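Local atomic coordinates of LPXTG cell wall surface protein (Streptococcus gordonii, PDB entry 7AVK), a protein that probably acts as a streptococcal adhesin, attached to the cell wall, whose tandem SHIRT repeats set how far its binding part projects from the bacterial surface. Residues 66-70 with 71-75; 41-44 with 45-49. All blocks are in the same frame, centred on the assembly; numbering follows the deposited sequence.

Contact 1 (66-70 with 71-75); sequences ETVNG and SDVKF
A connecting loop of the SHIRT domain, running from short strand 66-67 into strand 73-82, folds E66 and V68 back against V73. The chain reverses here: the end-to-end directions of 66-70 and 71-75 lie 157° apart. E66 and V73 pass alongside each other in opposite senses. With CG anti to the backbone N (chi1 -174°) and the rest of the chain extended, the E66 carboxylate is carried along the valine, where CD lies 3.7 Å from V73 CG2. The E66 aliphatic part also follows the isopropyl group, while V68 CG2 reaches V73 CG2 at 4.2 Å. Because E66 and V73 each have a second conformer, the precise E66 spacing holds for one of two states. V73 CG1, which also touches E66 OE1 at 3.4 Å, lies 3.5 Å above one face of the F75 ring, offset toward the rim, and the backbone N of E66 comes in at the edge of the same ring. A water accepts from K74 N and donates to E66 OE1, linking the carboxylate to the backbone at the start of strand 73-82; K63 NZ forms a long, weak ion pair with the same oxygen. At the tip, G70 has a positive phi of 95°, and its N is hydrogen-bonded to D35. Two further waters span the bend from N69 to S71. The first accepts from N69 N and donates to S71 O, each at 2.7 Å; the second donates to N69 O and lies 2.6 Å from S71 OG.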
ATOM      1  N   GLU A  66     -12.428   2.749   0.473  1.00 11.27           N
ATOM      2  CA  GLU A  66     -13.325   2.071   1.399  0.76 11.05           C
ATOM      3  C   GLU A  66     -14.070   3.133   2.190  1.00 11.44           C
ATOM      4  O   GLU A  66     -13.489   4.151   2.562  1.00 13.39           O
ATOM      5  CB  GLU A  66     -12.606   1.124   2.371  0.76 12.55           C
ATOM      6  CG  GLU A  66     -13.500   0.298   3.251  0.76 16.18           C
ATOM      7  CD  GLU A  66     -12.841  -0.887   3.916  0.76 20.38           C
ATOM      8  OE1 GLU A  66     -11.717  -1.289   3.578  0.76 18.45           O
ATOM      9  OE2 GLU A  66     -13.476  -1.455   4.840  0.76 35.68           O
ATOM     10  N   THR A  67     -15.327   2.864   2.512  1.00 11.66           N
ATOM     11  CA  THR A  67     -16.134   3.763   3.322  1.00 12.32           C
ATOM     12  C   THR A  67     -16.226   3.144   4.711  1.00 12.31           C
ATOM     13  O   THR A  67     -16.707   2.018   4.898  1.00 13.52           O
ATOM     14  CB  THR A  67     -17.484   4.051   2.675  1.00 13.03           C
ATOM     15  OG1 THR A  67     -17.246   4.721   1.441  1.00 13.25           O
ATOM     16  CG2 THR A  67     -18.326   4.956   3.486  1.00 14.08           C
ATOM     17  N   VAL A  68     -15.698   3.860   5.679  1.00 12.54           N
ATOM     18  CA  VAL A  68     -15.546   3.340   7.037  1.00 12.84           C
ATOM     19  C   VAL A  68     -16.904   2.958   7.604  1.00 14.40           C
ATOM     20  O   VAL A  68     -17.879   3.724   7.521  1.00 15.62           O
ATOM     21  CB  VAL A  68     -14.842   4.369   7.899  1.00 13.21           C
ATOM     22  CG1 VAL A  68     -14.698   3.905   9.360  1.00 14.61           C
ATOM     23  CG2 VAL A  68     -13.462   4.714   7.338  1.00 14.38           C
ATOM     24  N   ASN A  69     -16.960   1.768   8.216  1.00 15.27           N
ATOM     25  CA  ASN A  69     -18.198   1.271   8.780  1.00 18.39           C
ATOM     26  C   ASN A  69     -17.886   0.279   9.892  1.00 17.59           C
ATOM     27  O   ASN A  69     -18.057  -0.937   9.739  1.00 20.24           O
ATOM     28  CB  ASN A  69     -19.034   0.624   7.677  1.00 20.90           C
ATOM     29  CG  ASN A  69     -20.290  -0.012   8.193  1.00 25.02           C
ATOM     30  OD1 ASN A  69     -20.934   0.525   9.096  1.00 37.60           O
ATOM     31  ND2 ASN A  69     -20.652  -1.170   7.641  1.00 27.73           N
ATOM     32  N   GLY A  70     -17.388   0.782  11.009  1.00 18.96           N
ATOM     33  CA  GLY A  70     -17.237  -0.018  12.202  1.00 21.42           C
ATOM     34  C   GLY A  70     -15.872  -0.644  12.406  1.00 21.63           C
ATOM     35  O   GLY A  70     -15.636  -1.227  13.469  1.00 24.58           O
ATOM     36  N   SER A  71     -14.952  -0.520  11.446  1.00 17.42           N
ATOM     37  CA  SER A  71     -13.641  -1.143  11.524  1.00 16.68           C
ATOM     38  C   SER A  71     -12.584  -0.232  10.910  1.00 13.66           C
ATOM     39  O   SER A  71     -12.869   0.583  10.056  1.00 13.70           O
ATOM     40  CB  SER A  71     -13.609  -2.486  10.768  1.00 20.19           C
ATOM     41  OG  SER A  71     -14.599  -3.356  11.272  1.00 34.39           O
ATOM     42  N   ASP A  72     -11.352  -0.419  11.365  1.00 14.08           N
ATOM     43  CA  ASP A  72     -10.218   0.192  10.692  1.00 12.47           C
ATOM     44  C   ASP A  72     -10.046  -0.489   9.336  1.00 12.09           C
ATOM     45  O   ASP A  72     -10.465  -1.614   9.140  1.00 15.40           O
ATOM     46  CB  ASP A  72      -8.932   0.024  11.502  1.00 13.66           C
ATOM     47  CG  ASP A  72      -8.977   0.663  12.820  1.00 16.87           C
ATOM     48  OD1 ASP A  72      -9.674   1.686  12.948  1.00 17.38           O
ATOM     49  OD2 ASP A  72      -8.282   0.220  13.735  1.00 24.76           O
ATOM     50  N   VAL A  73      -9.418   0.227   8.402  0.77 11.53           N
ATOM     51  CA  VAL A  73      -9.306  -0.098   6.977  0.77 11.88           C
ATOM     52  C   VAL A  73      -7.850  -0.522   6.754  0.77 10.44           C
ATOM     53  O   VAL A  73      -6.963   0.144   7.286  0.77  9.64           O
ATOM     54  CB  VAL A  73      -9.681   1.130   6.080  0.77 12.01           C
ATOM     55  CG1 VAL A  73      -9.317   0.896   4.598  0.77 14.38           C
ATOM     56  CG2 VAL A  73     -11.143   1.404   6.290  0.77 21.14           C
ATOM     57  N   LYS A  74      -7.601  -1.555   5.885  1.00 10.62           N
ATOM     58  CA  LYS A  74      -6.270  -1.839   5.375  1.00  9.82           C
ATOM     59  C   LYS A  74      -6.309  -1.851   3.853  1.00  9.32           C
ATOM     60  O   LYS A  74      -7.108  -2.573   3.244  1.00 10.82           O
ATOM     61  CB  LYS A  74      -5.725  -3.177   5.880  1.00 10.60           C
ATOM     62  CG  LYS A  74      -4.339  -3.486   5.315  1.00 10.34           C
ATOM     63  CD  LYS A  74      -3.699  -4.833   5.721  1.00 10.48           C
ATOM     64  CE  LYS A  74      -3.375  -4.884   7.199  1.00 12.29           C
ATOM     65  NZ  LYS A  74      -2.622  -6.102   7.519  1.00 12.69           N
ATOM     66  N   PHE A  75      -5.400  -1.096   3.248  1.00  8.89           N
ATOM     67  CA  PHE A  75      -5.169  -1.146   1.808  1.00  9.42           C
ATOM     68  C   PHE A  75      -3.874  -1.920   1.561  1.00  9.39           C
ATOM     69  O   PHE A  75      -2.843  -1.607   2.146  1.00 10.61           O
ATOM     70  CB  PHE A  75      -5.012   0.284   1.269  1.00 10.46           C
ATOM     71  CG  PHE A  75      -6.271   1.080   1.363  1.00 10.99           C
ATOM     72  CD1 PHE A  75      -7.332   0.820   0.489  1.00 11.20           C
ATOM     73  CD2 PHE A  75      -6.394   2.125   2.270  1.00 13.13           C
ATOM     74  CE1 PHE A  75      -8.532   1.564   0.537  1.00 12.52           C
ATOM     75  CE2 PHE A  75      -7.584   2.902   2.298  1.00 15.49           C
ATOM     76  CZ  PHE A  75      -8.638   2.588   1.451  1.00 14.13           C
TER
HETATM   77  O   HOH W   1     -10.146  -2.714   4.923  0.51 17.01           O
HETATM   78  O   HOH W   2     -14.815   0.055   8.240  1.00 18.03           O
HETATM   79  O   HOH W   3     -17.098  -3.389  10.470  1.00 46.29           O

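Contact 2 (41-44 with 45-49); sequences PTQP and SQTEV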
ATOM      1  N   PRO A  41      -6.488   5.163  -0.658  1.00  9.93           N
ATOM      2  CA  PRO A  41      -5.127   4.869  -0.212  1.00  9.26           C
ATOM      3  C   PRO A  41      -4.149   5.948  -0.675  1.00  9.37           C
ATOM      4  O   PRO A  41      -4.274   6.532  -1.739  1.00 10.01           O
ATOM      5  CB  PRO A  41      -4.809   3.514  -0.833  1.00 10.14           C
ATOM      6  CG  PRO A  41      -5.701   3.462  -2.071  1.00 10.54           C
ATOM      7  CD  PRO A  41      -6.976   4.155  -1.624  1.00 10.42           C
ATOM      8  N   THR A  42      -3.118   6.173   0.152  1.00  9.35           N
ATOM      9  CA  THR A  42      -2.057   7.086  -0.212  1.00  9.37           C
ATOM     10  C   THR A  42      -1.168   6.455  -1.271  1.00  9.63           C
ATOM     11  O   THR A  42      -0.732   5.318  -1.124  1.00 10.77           O
ATOM     12  CB  THR A  42      -1.235   7.415   1.036  1.00  9.73           C
ATOM     13  OG1 THR A  42      -2.108   7.940   2.036  1.00 11.23           O
ATOM     14  CG2 THR A  42      -0.085   8.361   0.741  1.00  9.93           C
ATOM     15  N   GLN A  43      -0.862   7.206  -2.328  1.00 10.47           N
ATOM     16  CA  GLN A  43       0.060   6.720  -3.330  1.00 11.08           C
ATOM     17  C   GLN A  43       1.459   6.601  -2.747  1.00 11.10           C
ATOM     18  O   GLN A  43       1.922   7.527  -2.052  1.00 11.44           O
ATOM     19  CB  GLN A  43       0.114   7.639  -4.538  1.00 11.82           C
ATOM     20  CG  GLN A  43      -1.143   7.627  -5.390  1.00 12.84           C
ATOM     21  CD  GLN A  43      -1.260   6.317  -6.082  1.00 15.24           C
ATOM     22  OE1 GLN A  43      -2.295   5.586  -5.946  1.00 21.33           O
ATOM     23  NE2 GLN A  43      -0.253   5.980  -6.881  1.00 16.67           N
ATOM     24  N   PRO A  44       2.207   5.547  -3.054  1.00 11.05           N
ATOM     25  CA  PRO A  44       3.651   5.561  -2.748  0.59 10.40           C
ATOM     26  C   PRO A  44       4.284   6.763  -3.440  1.00 11.91           C
ATOM     27  O   PRO A  44       3.936   7.072  -4.580  1.00 12.86           O
ATOM     28  CB  PRO A  44       4.168   4.224  -3.313  0.59 10.28           C
ATOM     29  CG  PRO A  44       2.834   3.359  -3.417  0.59 10.67           C
ATOM     30  CD  PRO A  44       1.800   4.346  -3.787  0.59 10.07           C
ATOM     31  N   SER A  45       5.261   7.399  -2.794  1.00 13.06           N
ATOM     32  CA  SER A  45       5.862   8.656  -3.306  1.00 15.16           C
ATOM     33  C   SER A  45       6.638   8.375  -4.590  1.00 14.20           C
ATOM     34  O   SER A  45       6.820   9.288  -5.385  1.00 17.08           O
ATOM     35  CB  SER A  45       6.700   9.314  -2.276  1.00 21.25           C
ATOM     36  OG  SER A  45       7.779   8.489  -1.909  1.00 30.76           O
ATOM     37  N   GLN A  46       7.146   7.160  -4.736  1.00 14.55           N
ATOM     38  CA  GLN A  46       7.769   6.660  -5.971  1.00 16.16           C
ATOM     39  C   GLN A  46       7.019   5.380  -6.350  1.00 14.98           C
ATOM     40  O   GLN A  46       6.663   4.617  -5.454  1.00 14.76           O
ATOM     41  CB  GLN A  46       9.257   6.374  -5.780  1.00 20.88           C
ATOM     42  CG  GLN A  46      10.037   7.568  -5.274  1.00 32.86           C
ATOM     43  CD  GLN A  46      10.057   8.714  -6.258  1.00 45.89           C
ATOM     44  OE1 GLN A  46       9.889   8.538  -7.457  1.00 55.34           O
ATOM     45  NE2 GLN A  46      10.213   9.918  -5.736  1.00 56.83           N
ATOM     46  N   THR A  47       6.783   5.138  -7.625  1.00 16.35           N
ATOM     47  CA  THR A  47       6.073   3.922  -8.072  1.00 16.57           C
ATOM     48  C   THR A  47       7.000   2.996  -8.843  1.00 16.08           C
ATOM     49  O   THR A  47       6.520   1.991  -9.341  1.00 16.69           O
ATOM     50  CB  THR A  47       4.807   4.295  -8.840  1.00 19.29           C
ATOM     51  OG1 THR A  47       5.227   5.162  -9.891  1.00 21.77           O
ATOM     52  CG2 THR A  47       3.784   4.956  -7.949  1.00 22.21           C
ATOM     53  N   GLU A  48       8.292   3.297  -8.907  1.00 17.25           N
ATOM     54  CA  GLU A  48       9.283   2.441  -9.574  1.00 20.91           C
ATOM     55  C   GLU A  48      10.556   2.491  -8.728  1.00 20.35           C
ATOM     56  O   GLU A  48      10.950   3.613  -8.360  1.00 24.70           O
ATOM     57  CB  GLU A  48       9.509   2.900 -11.013  1.00 29.46           C
ATOM     58  CG  GLU A  48      10.180   1.882 -11.905  1.00 49.51           C
ATOM     59  CD  GLU A  48      10.310   2.341 -13.349  1.00 56.43           C
ATOM     60  OE1 GLU A  48      10.421   3.561 -13.571  1.00 66.96           O
ATOM     61  OE2 GLU A  48      10.287   1.488 -14.248  1.00 59.78           O
ATOM     62  N   VAL A  49      11.135   1.343  -8.395  1.00 18.39           N
ATOM     63  CA  VAL A  49      12.387   1.269  -7.613  1.00 19.02           C
ATOM     64  C   VAL A  49      13.337   0.398  -8.419  1.00 19.19           C
ATOM     65  O   VAL A  49      13.033  -0.778  -8.632  1.00 18.44           O
ATOM     66  CB  VAL A  49      12.192   0.698  -6.203  1.00 22.67           C
ATOM     67  CG1 VAL A  49      13.526   0.354  -5.552  1.00 25.32           C
ATOM     68  CG2 VAL A  49      11.391   1.667  -5.360  1.00 28.15           C
TER
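At T47, chi1 of 55° puts CG2 anti to its own carbonyl carbon and turns this methyl back towards P44, while OG1 lies between the backbone N and the carbonyl carbon. The bend that brings P44 and T47 together is a type VIII beta turn over P44-S45-Q46-T47. S45 is helical in phi and psi (-68° and -28°) and Q46 is extended, so P44 CA and T47 CA end only 6.1 Å apart. As usual for this turn type, no bond closes it from end to end: P44 O and T47 N are 4.6 Å apart. The turn delivers the chain into strand 48-50, at one outer side of the five-stranded sheet of the SHIRT domain. Before it, residues 41-44 keep the extended backbone of a polyproline II segment.

Contact within the turn is made by van der Waals approach, without hydrogen bonds between the two segments. In the conformer described, one of two, P44 CB lies 3.3 Å from Q46 O. The helical S45 draws P44 C to 3.2 Å from Q46 N. P44 also packs on F58, Y61 and W79, which places this ring against the sheet, and T47 pairs through its backbone with F58. Q43 runs out beside the turn and uses its polar end elsewhere: OE1 is hydrogen-bonded to the N of the bound isothiocyanate, in a pocket completed by F58, S60, Y61 and T64. Its amide nitrogen points onward along the chain, and Q43 NE2 lies 4.3 Å from T47 CG2. The same methyl lies beyond the turn's first carbonyl oxygen and off its plane, with T47 CG2 4.0 Å from P44 O.

In the fold
Contact 2 comes first along the chain and contact 1 later; their centres lie 21 Å apart, on opposite sides of the chain's centre. Both reach the same five-stranded sheet: contact 1 opens strand 73-82, which is flanked by strands 3-11 and 55-61, whereas contact 2 leads into outer strand 48-50. Strand 66-67 pairs with strand 38-39, from which the chain runs on into 41-44. The two contacts meet where F75 CG packs on P41 CB at 3.6 Å, joining the two regions within one SHIRT domain. Contact 2 supplies Q43 to the isothiocyanate pocket, while the F75 side chain of contact 1, about 7 Å from the ligand, lies near that pocket without belonging to it.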